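Local coordinates for protein apoptosis regulator ced-9 (Caenorhabditis elegans, PDB 1OHU) that restrains programmed cell death by sequestering the caspase activator CED-4, which it releases when the inhibitor EGL-1 binds to it, at residues Phe21-Arg26 and Met52-Glu57; Thr66-Leu71 and Gly111-Ala116; Ser80-Val85 and Arg129-Tyr134; Ile105-Phe110 and Ser136-Thr141. The protein carries 3 engineered substitutions. All blocks are in the same frame, centred on the assembly; numbering follows the deposited sequence.

From the N terminus, helix 13-27 comes first, and contact 1 closes a loop of 25 residues by joining it to helix 44-71. Contact 1 is complete before any other contact opens. The remaining three cross one another: contact 2 runs from the end of helix 44-71 to helix 101-118, contact 3 from helix 79-86 to helix 128-144, and contact 4 from helix 101-118 to helix 128-144. Each thus begins before the previous one has closed. Phe110 touches Phe67 and Leu71 of contact 2, Tyr82 reaches Phe138 of contact 4, and Ser109 probably donates to Gly53 O of contact 1, so that four helices of the Bcl-2 fold are tied to helix 101-118.

Contact 1 (Phe21-Arg26 and Met52-Glu57); sequences FTHRIR and MGTIFE
Both charged side chains leave their helices with CG anti to the backbone N, Arg24 at chi1 -174° and Glu57 at -176°. Arg24 then bends at chi2 while Glu57 stays extended beyond CG, and the two meet at about a right angle between helix 13-27, which carries the predicted BH4 motif, and helix 44-71 of this Bcl-2 fold. The result is a side-on, two-pronged salt bridge. Arg24 NE donates to Glu57 OE1 at 2.8 Å in a nearly straight bond, and NH2 takes the other oxygen. Each carboxylate oxygen uses its syn lone pair, and the guanidinium and carboxylate planes are close to coplanar, so the pair of bonds fixes how the two flat groups are turned. Phe113 and Ala116 of helix 101-118 flank the pair. A methionine in place of Arg24 would probably leave the Glu57 carboxylate without its charged mate and free to turn. His23 comes close as well, its NE2 4.4 Å from Thr54 OG1, although that hydroxyl bonds to Arg50 O in its own helix. In the second prong, Arg24 NH2 lies 3.0 Å from Glu57 OE2.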
loop_
_atom_site.group_PDB
_atom_site.type_symbol
_atom_site.label_atom_id
_atom_site.label_comp_id
_atom_site.label_asym_id
_atom_site.label_seq_id
_atom_site.Cartn_x
_atom_site.Cartn_y
_atom_site.Cartn_z
ATOM N N PHE A 21 -3.627 -0.628 -5.434
ATOM C CA PHE A 21 -3.760 0.611 -6.193
ATOM C C PHE A 21 -5.025 0.517 -7.048
ATOM O O PHE A 21 -5.872 1.404 -7.024
ATOM C CB PHE A 21 -2.530 0.818 -7.091
ATOM C CG PHE A 21 -1.370 1.524 -6.408
ATOM C CD1 PHE A 21 -1.032 1.241 -5.087
ATOM C CD2 PHE A 21 -0.583 2.441 -7.116
ATOM C CE1 PHE A 21 0.071 1.856 -4.477
ATOM C CE2 PHE A 21 0.518 3.058 -6.520
ATOM C CZ PHE A 21 0.845 2.763 -5.194
ATOM N N THR A 22 -5.154 -0.575 -7.791
ATOM C CA THR A 22 -6.319 -0.784 -8.644
ATOM C C THR A 22 -7.631 -0.676 -7.854
ATOM O O THR A 22 -8.574 -0.008 -8.279
ATOM C CB THR A 22 -6.245 -2.163 -9.310
ATOM O OG1 THR A 22 -5.038 -2.251 -10.074
ATOM C CG2 THR A 22 -7.429 -2.384 -10.217
ATOM N N HIS A 23 -7.674 -1.331 -6.699
ATOM C CA HIS A 23 -8.853 -1.332 -5.845
ATOM C C HIS A 23 -9.162 0.039 -5.249
ATOM O O HIS A 23 -10.313 0.479 -5.244
ATOM C CB HIS A 23 -8.672 -2.349 -4.720
ATOM C CG HIS A 23 -9.707 -2.247 -3.647
ATOM N ND1 HIS A 23 -11.022 -2.616 -3.842
ATOM C CD2 HIS A 23 -9.632 -1.771 -2.381
ATOM C CE1 HIS A 23 -11.711 -2.371 -2.742
ATOM N NE2 HIS A 23 -10.891 -1.857 -1.840
ATOM N N ARG A 24 -8.141 0.722 -4.747
ATOM C CA ARG A 24 -8.365 2.033 -4.156
ATOM C C ARG A 24 -8.806 3.053 -5.205
ATOM O O ARG A 24 -9.646 3.914 -4.935
ATOM C CB ARG A 24 -7.107 2.523 -3.431
ATOM C CG ARG A 24 -7.331 3.831 -2.673
ATOM C CD ARG A 24 -8.509 3.729 -1.709
ATOM N NE ARG A 24 -8.778 5.003 -1.041
ATOM C CZ ARG A 24 -9.395 6.039 -1.606
ATOM N NH1 ARG A 24 -9.826 5.971 -2.858
ATOM N NH2 ARG A 24 -9.572 7.154 -0.915
ATOM N N ILE A 25 -8.247 2.950 -6.404
ATOM C CA ILE A 25 -8.612 3.855 -7.484
ATOM C C ILE A 25 -10.052 3.582 -7.931
ATOM O O ILE A 25 -10.803 4.509 -8.220
ATOM C CB ILE A 25 -7.672 3.675 -8.682
ATOM C CG1 ILE A 25 -6.275 4.200 -8.317
ATOM C CG2 ILE A 25 -8.246 4.375 -9.910
ATOM C CD1 ILE A 25 -5.218 3.937 -9.381
ATOM N N ARG A 26 -10.433 2.310 -7.996
ATOM C CA ARG A 26 -11.796 1.963 -8.398
ATOM C C ARG A 26 -12.767 2.398 -7.309
ATOM O O ARG A 26 -13.915 2.726 -7.586
ATOM C CB ARG A 26 -11.915 0.460 -8.651
ATOM C CG ARG A 26 -11.317 0.031 -9.975
ATOM C CD ARG A 26 -11.307 -1.478 -10.161
ATOM N NE ARG A 26 -10.897 -1.814 -11.528
ATOM C CZ ARG A 26 -10.537 -3.024 -11.946
ATOM N NH1 ARG A 26 -10.521 -4.058 -11.104
ATOM N NH2 ARG A 26 -10.199 -3.204 -13.217
HETATM N N MSE A 52 -7.200 -4.194 5.204
HETATM C CA MSE A 52 -6.215 -3.559 6.064
HETATM C C MSE A 52 -5.906 -2.127 5.628
HETATM O O MSE A 52 -5.717 -1.243 6.468
HETATM C CB MSE A 52 -4.940 -4.399 6.086
HETATM C CG MSE A 52 -5.139 -5.784 6.705
HETATM SE SE MSE A 52 -5.548 -5.706 8.606
HETATM C CE MSE A 52 -3.881 -6.402 9.258
ATOM N N GLY A 53 -5.859 -1.906 4.315
ATOM C CA GLY A 53 -5.582 -0.579 3.793
ATOM C C GLY A 53 -6.752 0.359 4.023
ATOM O O GLY A 53 -6.568 1.528 4.362
ATOM N N THR A 54 -7.963 -0.154 3.830
ATOM C CA THR A 54 -9.168 0.637 4.039
ATOM C C THR A 54 -9.256 1.033 5.505
ATOM O O THR A 54 -9.551 2.182 5.832
ATOM C CB THR A 54 -10.425 -0.158 3.670
ATOM O OG1 THR A 54 -10.306 -0.625 2.325
ATOM C CG2 THR A 54 -11.659 0.715 3.778
ATOM N N ILE A 55 -9.000 0.073 6.387
ATOM C CA ILE A 55 -9.034 0.331 7.819
ATOM C C ILE A 55 -7.953 1.339 8.197
ATOM O O ILE A 55 -8.211 2.289 8.937
ATOM C CB ILE A 55 -8.792 -0.958 8.631
ATOM C CG1 ILE A 55 -9.941 -1.940 8.407
ATOM C CG2 ILE A 55 -8.656 -0.628 10.110
ATOM C CD1 ILE A 55 -9.788 -3.221 9.192
ATOM N N PHE A 56 -6.747 1.138 7.682
ATOM C CA PHE A 56 -5.637 2.028 7.996
ATOM C C PHE A 56 -5.910 3.453 7.528
ATOM O O PHE A 56 -5.637 4.409 8.252
ATOM C CB PHE A 56 -4.347 1.530 7.345
ATOM C CG PHE A 56 -3.112 2.229 7.834
ATOM C CD1 PHE A 56 -2.215 1.577 8.665
ATOM C CD2 PHE A 56 -2.851 3.546 7.472
ATOM C CE1 PHE A 56 -1.073 2.229 9.128
ATOM C CE2 PHE A 56 -1.717 4.204 7.930
ATOM C CZ PHE A 56 -0.826 3.549 8.757
ATOM N N GLU A 57 -6.441 3.592 6.317
ATOM C CA GLU A 57 -6.725 4.914 5.780
ATOM C C GLU A 57 -7.718 5.646 6.662
ATOM O O GLU A 57 -7.527 6.819 6.976
ATOM C CB GLU A 57 -7.300 4.835 4.364
ATOM C CG GLU A 57 -7.519 6.221 3.754
ATOM C CD GLU A 57 -8.124 6.175 2.356
ATOM O OE1 GLU A 57 -7.754 5.282 1.559
ATOM O OE2 GLU A 57 -8.961 7.047 2.054
#

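Contact 2 (Thr66-Leu71 and Gly111-Ala116); sequences TFSEQL and GGFVAA. Engineered in segment 66-71: Ser68 (natural residue Cys).
The Phe113 ring presents its edge to Ser68: the hydroxyl OG lies near the ring plane, 3.6 Å from Phe113 CE2, and Ser68 CB is only a little farther from the same carbon. Phe64, one turn before Ser68, also meets this ring with its plane inclined at about 50°, while Arg24 of helix 13-27 touches Phe113 too. Ser68 is an engineered residue, a cysteine in the natural protein, so the details of its hydroxyl belong to this construct. With chi1 at 64°, OG sits between the backbone N and the carbonyl carbon, and it bonds back to Glu65 O and Phe64 O of its own helix.

Val114 supplies the rest of the contact by dividing its two methyls. CG2 packs against Ser68 CB at 3.8 Å, and CG1 meets Leu71 CD2 at 4.0 Å, the Leu71 and Val114 side chains crossing at about a right angle. The backbones come nearest at this point, with Ser68 CA 5.9 Å from Val114 CA. The axes of segments 66-71 and 111-116 cross at -60°, where the end of helix 44-71 passes helix 101-118 in the Bcl-2 fold, and Leu72 also touches Val114. All four contacting residues are buried. The serine hydroxyl is satisfied within its own helix, and what joins the segments is mainly apolar contact, consistent with cohesion from van der Waals packing and the hydrophobic effect.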
loop_
_atom_site.group_PDB
_atom_site.type_symbol
_atom_site.label_atom_id
_atom_site.label_comp_id
_atom_site.label_asym_id
_atom_site.label_seq_id
_atom_site.Cartn_x
_atom_site.Cartn_y
_atom_site.Cartn_z
ATOM N N THR A 66 -2.193 15.280 4.654
ATOM C CA THR A 66 -0.966 16.067 4.777
ATOM C C THR A 66 0.189 15.494 3.967
ATOM O O THR A 66 0.819 16.201 3.182
ATOM C CB THR A 66 -0.513 16.163 6.245
ATOM O OG1 THR A 66 -1.460 16.947 6.980
ATOM C CG2 THR A 66 0.872 16.802 6.344
ATOM N N PHE A 67 0.463 14.211 4.160
ATOM C CA PHE A 67 1.553 13.559 3.450
ATOM C C PHE A 67 1.393 13.591 1.932
ATOM O O PHE A 67 2.368 13.747 1.204
ATOM C CB PHE A 67 1.700 12.107 3.925
ATOM C CG PHE A 67 2.076 11.969 5.384
ATOM C CD1 PHE A 67 2.873 12.924 6.011
ATOM C CD2 PHE A 67 1.657 10.866 6.121
ATOM C CE1 PHE A 67 3.247 12.786 7.349
ATOM C CE2 PHE A 67 2.025 10.715 7.458
ATOM C CZ PHE A 67 2.823 11.678 8.075
ATOM N N SER A 68 0.168 13.439 1.442
ATOM C CA SER A 68 -0.028 13.448 0.003
ATOM C C SER A 68 0.148 14.869 -0.527
ATOM O O SER A 68 0.610 15.068 -1.649
ATOM C CB SER A 68 -1.406 12.878 -0.361
ATOM O OG SER A 68 -2.451 13.673 0.151
ATOM N N GLU A 69 -0.201 15.866 0.280
ATOM C CA GLU A 69 -0.008 17.235 -0.163
ATOM C C GLU A 69 1.487 17.525 -0.177
ATOM O O GLU A 69 1.951 18.359 -0.944
ATOM C CB GLU A 69 -0.756 18.224 0.737
ATOM C CG GLU A 69 -2.251 18.272 0.452
ATOM C CD GLU A 69 -2.994 19.313 1.276
ATOM O OE1 GLU A 69 -4.084 18.978 1.767
ATOM O OE2 GLU A 69 -2.512 20.459 1.426
ATOM N N GLN A 70 2.244 16.823 0.665
ATOM C CA GLN A 70 3.697 17.000 0.705
ATOM C C GLN A 70 4.301 16.319 -0.519
ATOM O O GLN A 70 5.149 16.882 -1.215
ATOM C CB GLN A 70 4.299 16.360 1.956
ATOM C CG GLN A 70 3.879 17.009 3.280
ATOM C CD GLN A 70 4.615 16.421 4.466
ATOM O OE1 GLN A 70 4.936 15.233 4.484
ATOM N NE2 GLN A 70 4.870 17.244 5.470
ATOM N N LEU A 71 3.856 15.093 -0.764
ATOM C CA LEU A 71 4.337 14.308 -1.891
ATOM C C LEU A 71 4.026 14.982 -3.225
ATOM O O LEU A 71 4.801 14.882 -4.175
ATOM C CB LEU A 71 3.696 12.922 -1.870
ATOM C CG LEU A 71 4.407 11.879 -2.729
ATOM C CD1 LEU A 71 5.803 11.654 -2.162
ATOM C CD2 LEU A 71 3.624 10.570 -2.724
ATOM N N GLY A 111 -0.017 4.738 -0.568
ATOM C CA GLY A 111 0.248 4.720 -1.998
ATOM C C GLY A 111 -1.060 4.683 -2.759
ATOM O O GLY A 111 -1.263 5.458 -3.692
ATOM N N GLY A 112 -1.953 3.786 -2.352
ATOM C CA GLY A 112 -3.240 3.688 -3.018
ATOM C C GLY A 112 -4.009 4.991 -2.896
ATOM O O GLY A 112 -4.646 5.438 -3.839
ATOM N N PHE A 113 -3.944 5.590 -1.713
ATOM C CA PHE A 113 -4.619 6.847 -1.416
ATOM C C PHE A 113 -4.161 7.970 -2.350
ATOM O O PHE A 113 -4.979 8.680 -2.933
ATOM C CB PHE A 113 -4.333 7.252 0.035
ATOM C CG PHE A 113 -4.930 8.577 0.427
ATOM C CD1 PHE A 113 -6.288 8.689 0.698
ATOM C CD2 PHE A 113 -4.129 9.713 0.534
ATOM C CE1 PHE A 113 -6.842 9.916 1.071
ATOM C CE2 PHE A 113 -4.670 10.937 0.905
ATOM C CZ PHE A 113 -6.034 11.039 1.176
ATOM N N VAL A 114 -2.848 8.132 -2.473
ATOM C CA VAL A 114 -2.280 9.169 -3.330
ATOM C C VAL A 114 -2.562 8.891 -4.811
ATOM O O VAL A 114 -2.878 9.798 -5.571
ATOM C CB VAL A 114 -0.759 9.274 -3.132
ATOM C CG1 VAL A 114 -0.217 10.447 -3.934
ATOM C CG2 VAL A 114 -0.446 9.451 -1.657
ATOM N N ALA A 115 -2.429 7.635 -5.217
ATOM C CA ALA A 115 -2.693 7.258 -6.600
ATOM C C ALA A 115 -4.102 7.710 -6.975
ATOM O O ALA A 115 -4.312 8.294 -8.035
ATOM C CB ALA A 115 -2.566 5.754 -6.764
ATOM N N ALA A 116 -5.067 7.451 -6.096
ATOM C CA ALA A 116 -6.449 7.850 -6.359
ATOM C C ALA A 116 -6.595 9.367 -6.516
ATOM O O ALA A 116 -7.490 9.834 -7.215
ATOM C CB ALA A 116 -7.356 7.347 -5.251
#

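Contact 3 (Ser80-Val85 and Arg129-Tyr134); sequences SLYQDV and RNLFVY
Tyr82 and Tyr134 carry most of this contact, with Leu131 adding a smaller share. The Tyr82 ring has Tyr134 CB over the centre of one face, 3.8 Å from the ring centroid, a CH-pi contact. The closest pair of atoms is Tyr82 CD2 and Tyr134 CB, at 3.7 Å. The side chains slide past each other in opposite directions, so each ring lies beside the root of the other: Tyr134 CD1 comes to 3.8 Å from Tyr82 CB. Their ring planes are inclined at 43°, an oblique pairing.

The first torsions help to explain this arrangement. Tyr82 has CG opposite its backbone N (chi1 167°), whereas Tyr134 has CG beside its own N (chi1 -64°), which helps the two side chains point in opposite directions as they pass. Tyr134 OH goes on to bond Ile77 O in the loop before helix 79-86, and its ring also meets that of Phe79. At the far end of the Tyr82 ring, CE1 touches Leu131 CD2 at 4.0 Å, the two side chains crossing at about a right angle. Leu131 in turn packs on Phe21 of helix 13-27.

With an alanine at Tyr82, a gap would probably open beside Tyr134 CB and Leu131 CD2, and the CH-pi contact would be lost. In the protein as it stands, the Tyr82 contacts seat short helix 79-86 against helix 128-144, a helix-helix contact within the all-helical Bcl-2 fold.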
loop_
_atom_site.group_PDB
_atom_site.type_symbol
_atom_site.label_atom_id
_atom_site.label_comp_id
_atom_site.label_asym_id
_atom_site.label_seq_id
_atom_site.Cartn_x
_atom_site.Cartn_y
_atom_site.Cartn_z
ATOM N N SER A 80 13.660 10.100 -3.943
ATOM C CA SER A 80 14.173 10.734 -2.737
ATOM C C SER A 80 13.040 11.429 -1.991
ATOM O O SER A 80 12.840 11.195 -0.804
ATOM C CB SER A 80 15.246 11.759 -3.084
ATOM O OG SER A 80 15.749 12.346 -1.896
ATOM N N LEU A 81 12.313 12.294 -2.691
ATOM C CA LEU A 81 11.197 13.009 -2.087
ATOM C C LEU A 81 10.203 11.992 -1.514
ATOM O O LEU A 81 9.679 12.170 -0.420
ATOM C CB LEU A 81 10.504 13.879 -3.131
ATOM C CG LEU A 81 9.498 14.945 -2.665
ATOM C CD1 LEU A 81 8.884 15.596 -3.896
ATOM C CD2 LEU A 81 8.394 14.334 -1.817
ATOM N N TYR A 82 9.942 10.927 -2.264
ATOM C CA TYR A 82 9.019 9.897 -1.811
ATOM C C TYR A 82 9.456 9.367 -0.445
ATOM O O TYR A 82 8.643 9.204 0.468
ATOM C CB TYR A 82 8.971 8.746 -2.826
ATOM C CG TYR A 82 8.277 7.509 -2.292
ATOM C CD1 TYR A 82 6.883 7.440 -2.211
ATOM C CD2 TYR A 82 9.018 6.432 -1.807
ATOM C CE1 TYR A 82 6.253 6.335 -1.659
ATOM C CE2 TYR A 82 8.397 5.326 -1.252
ATOM C CZ TYR A 82 7.017 5.284 -1.181
ATOM O OH TYR A 82 6.408 4.187 -0.625
ATOM N N GLN A 83 10.748 9.101 -0.310
ATOM C CA GLN A 83 11.292 8.586 0.939
ATOM C C GLN A 83 11.215 9.587 2.094
ATOM O O GLN A 83 11.047 9.194 3.248
ATOM C CB GLN A 83 12.734 8.131 0.716
ATOM C CG GLN A 83 12.831 6.849 -0.100
ATOM C CD GLN A 83 14.264 6.466 -0.418
ATOM O OE1 GLN A 83 14.740 6.667 -1.534
ATOM N NE2 GLN A 83 14.961 5.924 0.566
ATOM N N ASP A 84 11.332 10.877 1.790
ATOM C CA ASP A 84 11.250 11.898 2.830
ATOM C C ASP A 84 9.824 11.992 3.373
ATOM O O ASP A 84 9.619 12.159 4.578
ATOM C CB ASP A 84 11.633 13.284 2.294
ATOM C CG ASP A 84 13.060 13.358 1.784
ATOM O OD1 ASP A 84 13.934 12.643 2.315
ATOM O OD2 ASP A 84 13.302 14.161 0.855
ATOM N N VAL A 85 8.845 11.897 2.471
ATOM C CA VAL A 85 7.431 12.009 2.833
ATOM C C VAL A 85 6.871 10.801 3.561
ATOM O O VAL A 85 6.043 10.935 4.460
ATOM C CB VAL A 85 6.554 12.267 1.575
ATOM C CG1 VAL A 85 5.071 12.089 1.903
ATOM C CG2 VAL A 85 6.799 13.671 1.056
ATOM N N ARG A 129 2.383 5.274 -12.023
ATOM C CA ARG A 129 3.259 4.115 -12.221
ATOM C C ARG A 129 4.506 4.238 -11.359
ATOM O O ARG A 129 4.886 3.295 -10.677
ATOM C CB ARG A 129 3.678 3.942 -13.686
ATOM C CG ARG A 129 4.433 2.613 -13.921
ATOM C CD ARG A 129 5.125 2.523 -15.285
ATOM N NE ARG A 129 6.045 1.382 -15.363
ATOM C CZ ARG A 129 5.663 0.107 -15.372
ATOM N NH1 ARG A 129 4.373 -0.199 -15.312
ATOM N NH2 ARG A 129 6.570 -0.865 -15.425
ATOM N N ASN A 130 5.137 5.405 -11.386
ATOM C CA ASN A 130 6.324 5.631 -10.573
ATOM C C ASN A 130 6.003 5.434 -9.093
ATOM O O ASN A 130 6.815 4.876 -8.363
ATOM C CB ASN A 130 6.877 7.041 -10.817
ATOM C CG ASN A 130 7.657 7.144 -12.119
ATOM O OD1 ASN A 130 7.874 8.238 -12.645
ATOM N ND2 ASN A 130 8.099 6.002 -12.636
ATOM N N LEU A 131 4.821 5.880 -8.659
ATOM C CA LEU A 131 4.412 5.732 -7.257
ATOM C C LEU A 131 4.371 4.245 -6.942
ATOM O O LEU A 131 4.810 3.814 -5.884
ATOM C CB LEU A 131 3.008 6.318 -7.012
ATOM C CG LEU A 131 2.648 6.977 -5.659
ATOM C CD1 LEU A 131 1.143 6.809 -5.432
ATOM C CD2 LEU A 131 3.422 6.380 -4.494
ATOM N N PHE A 132 3.815 3.470 -7.868
ATOM C CA PHE A 132 3.719 2.018 -7.710
ATOM C C PHE A 132 5.113 1.405 -7.519
ATOM O O PHE A 132 5.335 0.628 -6.591
ATOM C CB PHE A 132 2.977 1.425 -8.931
ATOM C CG PHE A 132 3.474 0.074 -9.373
ATOM C CD1 PHE A 132 4.134 -0.065 -10.593
ATOM C CD2 PHE A 132 3.330 -1.043 -8.556
ATOM C CE1 PHE A 132 4.654 -1.294 -10.990
ATOM C CE2 PHE A 132 3.845 -2.280 -8.939
ATOM C CZ PHE A 132 4.513 -2.406 -10.162
ATOM N N VAL A 133 6.060 1.779 -8.369
ATOM C CA VAL A 133 7.427 1.257 -8.274
ATOM C C VAL A 133 8.120 1.663 -6.967
ATOM O O VAL A 133 8.697 0.822 -6.272
ATOM C CB VAL A 133 8.275 1.741 -9.468
ATOM C CG1 VAL A 133 9.668 1.135 -9.400
ATOM C CG2 VAL A 133 7.586 1.359 -10.784
ATOM N N TYR A 134 8.071 2.950 -6.633
ATOM C CA TYR A 134 8.697 3.423 -5.403
ATOM C C TYR A 134 8.176 2.592 -4.234
ATOM O O TYR A 134 8.949 2.059 -3.442
ATOM C CB TYR A 134 8.348 4.892 -5.146
ATOM C CG TYR A 134 8.871 5.871 -6.167
ATOM C CD1 TYR A 134 8.397 7.178 -6.196
ATOM C CD2 TYR A 134 9.861 5.504 -7.089
ATOM C CE1 TYR A 134 8.888 8.104 -7.116
ATOM C CE2 TYR A 134 10.362 6.422 -8.014
ATOM C CZ TYR A 134 9.871 7.722 -8.023
ATOM O OH TYR A 134 10.346 8.646 -8.937
#

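Contact 4 (Ile105-Phe110 and Ser136-Thr141); sequences IGLISF and SLFIKT
Leu107 and Ile139 face each other where segments 105-110 and 136-141 pass nearly antiparallel, their axes at 173° and 10.6 Å apart at closest approach. This is the tight part of the contact. Leu107 CD1 lies 3.9 Å from Ile139 CG1. The same Leu107 CD1 also comes to 3.7 Å from Phe138 CD1, approaching that ring obliquely. A single methyl thus serves two neighbouring residues of the opposing helix. The Leu107 side chain crosses that of Phe138 at about a right angle.

Ile139 reaches back in the same way. Its CG1 stands beside the backbone N, chi1 -61°, and the chain runs on extended so that CD1 lands 3.7 Å from Ile108 CG1, with Leu107 CB a little farther off. Leu107 thus touches Phe138 and Ile139, and Ile139 touches Leu107 and Ile108; all four are buried. Met99 packs on Leu107, Phe138 and Ile139, while Tyr20 of helix 13-27 touches Ile108. Arg142 adds a cation-pi contact to the Phe138 ring.

The outer side of helix 128-144 has a different character. Leu137, Lys140 and Thr141 are exposed and take no part across the interface. Here Thr141 OG1 bonds back to Leu137 O at 3.1 Å, sharing that carbonyl with Thr141 N, and Lys140 forms a salt bridge to Glu14. Segment 105-110 lies within the predicted BH1 motif, and its apolar side here joins helix 128-144 in the antiparallel pairing of two central helices characteristic of the Bcl-2 fold.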
loop_
_atom_site.group_PDB
_atom_site.type_symbol
_atom_site.label_atom_id
_atom_site.label_comp_id
_atom_site.label_asym_id
_atom_site.label_seq_id
_atom_site.Cartn_x
_atom_site.Cartn_y
_atom_site.Cartn_z
ATOM N N ILE A 105 1.378 -1.998 5.770
ATOM C CA ILE A 105 0.002 -1.643 5.459
ATOM C C ILE A 105 -0.143 -0.149 5.194
ATOM O O ILE A 105 -0.843 0.263 4.275
ATOM C CB ILE A 105 -0.918 -2.040 6.637
ATOM C CG1 ILE A 105 -0.881 -3.558 6.820
ATOM C CG2 ILE A 105 -2.336 -1.541 6.401
ATOM C CD1 ILE A 105 -1.595 -4.035 8.060
ATOM N N GLY A 106 0.524 0.654 6.013
ATOM C CA GLY A 106 0.452 2.095 5.863
ATOM C C GLY A 106 1.045 2.574 4.560
ATOM O O GLY A 106 0.500 3.473 3.920
ATOM N N LEU A 107 2.166 1.979 4.158
ATOM C CA LEU A 107 2.820 2.366 2.907
ATOM C C LEU A 107 1.952 2.052 1.688
ATOM O O LEU A 107 1.830 2.875 0.776
ATOM C CB LEU A 107 4.174 1.660 2.776
ATOM C CG LEU A 107 5.243 2.077 3.788
ATOM C CD1 LEU A 107 6.486 1.231 3.599
ATOM C CD2 LEU A 107 5.567 3.544 3.615
ATOM N N ILE A 108 1.357 0.861 1.672
ATOM C CA ILE A 108 0.498 0.463 0.563
ATOM C C ILE A 108 -0.780 1.304 0.590
ATOM O O ILE A 108 -1.217 1.818 -0.440
ATOM C CB ILE A 108 0.133 -1.041 0.645
ATOM C CG1 ILE A 108 1.389 -1.892 0.436
ATOM C CG2 ILE A 108 -0.904 -1.385 -0.408
ATOM C CD1 ILE A 108 1.134 -3.389 0.409
ATOM N N SER A 109 -1.359 1.453 1.780
ATOM C CA SER A 109 -2.574 2.234 1.952
ATOM C C SER A 109 -2.356 3.666 1.461
ATOM O O SER A 109 -3.174 4.212 0.713
ATOM C CB SER A 109 -2.990 2.261 3.428
ATOM O OG SER A 109 -4.248 2.904 3.578
ATOM N N PHE A 110 -1.253 4.269 1.886
ATOM C CA PHE A 110 -0.930 5.635 1.496
ATOM C C PHE A 110 -0.709 5.730 -0.011
ATOM O O PHE A 110 -1.145 6.683 -0.646
ATOM C CB PHE A 110 0.326 6.113 2.220
ATOM C CG PHE A 110 0.731 7.511 1.853
ATOM C CD1 PHE A 110 -0.135 8.576 2.081
ATOM C CD2 PHE A 110 1.957 7.759 1.241
ATOM C CE1 PHE A 110 0.213 9.874 1.696
ATOM C CE2 PHE A 110 2.314 9.047 0.855
ATOM C CZ PHE A 110 1.440 10.108 1.081
ATOM N N SER A 136 6.696 -0.384 -4.150
ATOM C CA SER A 136 7.134 -1.777 -4.245
ATOM C C SER A 136 8.608 -1.948 -3.871
ATOM O O SER A 136 8.981 -2.877 -3.162
ATOM C CB SER A 136 6.923 -2.295 -5.669
ATOM O OG SER A 136 5.571 -2.166 -6.078
ATOM N N LEU A 137 9.440 -1.048 -4.370
ATOM C CA LEU A 137 10.870 -1.095 -4.110
ATOM C C LEU A 137 11.179 -0.819 -2.635
ATOM O O LEU A 137 11.917 -1.562 -1.994
ATOM C CB LEU A 137 11.570 -0.071 -5.010
ATOM C CG LEU A 137 13.094 -0.028 -5.105
ATOM C CD1 LEU A 137 13.500 0.902 -6.246
ATOM C CD2 LEU A 137 13.678 0.446 -3.784
ATOM N N PHE A 138 10.610 0.253 -2.102
ATOM C CA PHE A 138 10.840 0.618 -0.712
ATOM C C PHE A 138 10.521 -0.546 0.223
ATOM O O PHE A 138 11.294 -0.852 1.130
ATOM C CB PHE A 138 9.986 1.841 -0.357
ATOM C CG PHE A 138 10.318 2.458 0.971
ATOM C CD1 PHE A 138 9.752 1.969 2.144
ATOM C CD2 PHE A 138 11.176 3.549 1.046
ATOM C CE1 PHE A 138 10.033 2.560 3.375
ATOM C CE2 PHE A 138 11.464 4.149 2.268
ATOM C CZ PHE A 138 10.893 3.657 3.436
ATOM N N ILE A 139 9.392 -1.202 -0.022
ATOM C CA ILE A 139 8.943 -2.328 0.790
ATOM C C ILE A 139 9.777 -3.584 0.592
ATOM O O ILE A 139 10.013 -4.331 1.542
ATOM C CB ILE A 139 7.464 -2.665 0.497
ATOM C CG1 ILE A 139 6.582 -1.457 0.826
ATOM C CG2 ILE A 139 7.028 -3.863 1.323
ATOM C CD1 ILE A 139 5.099 -1.717 0.667
ATOM N N LYS A 140 10.206 -3.818 -0.644
ATOM C CA LYS A 140 11.024 -4.977 -0.988
ATOM C C LYS A 140 12.284 -5.037 -0.130
ATOM O O LYS A 140 12.561 -6.035 0.540
ATOM C CB LYS A 140 11.458 -4.896 -2.445
ATOM C CG LYS A 140 10.526 -5.513 -3.439
ATOM C CD LYS A 140 11.156 -5.412 -4.804
ATOM C CE LYS A 140 10.537 -6.386 -5.766
ATOM N NZ LYS A 140 11.081 -6.177 -7.122
ATOM N N THR A 141 13.056 -3.959 -0.196
ATOM C CA THR A 141 14.295 -3.834 0.548
ATOM C C THR A 141 14.050 -4.135 2.024
ATOM O O THR A 141 14.494 -5.157 2.547
ATOM C CB THR A 141 14.848 -2.409 0.425
ATOM O OG1 THR A 141 14.846 -2.013 -0.952
ATOM C CG2 THR A 141 16.263 -2.344 0.970
#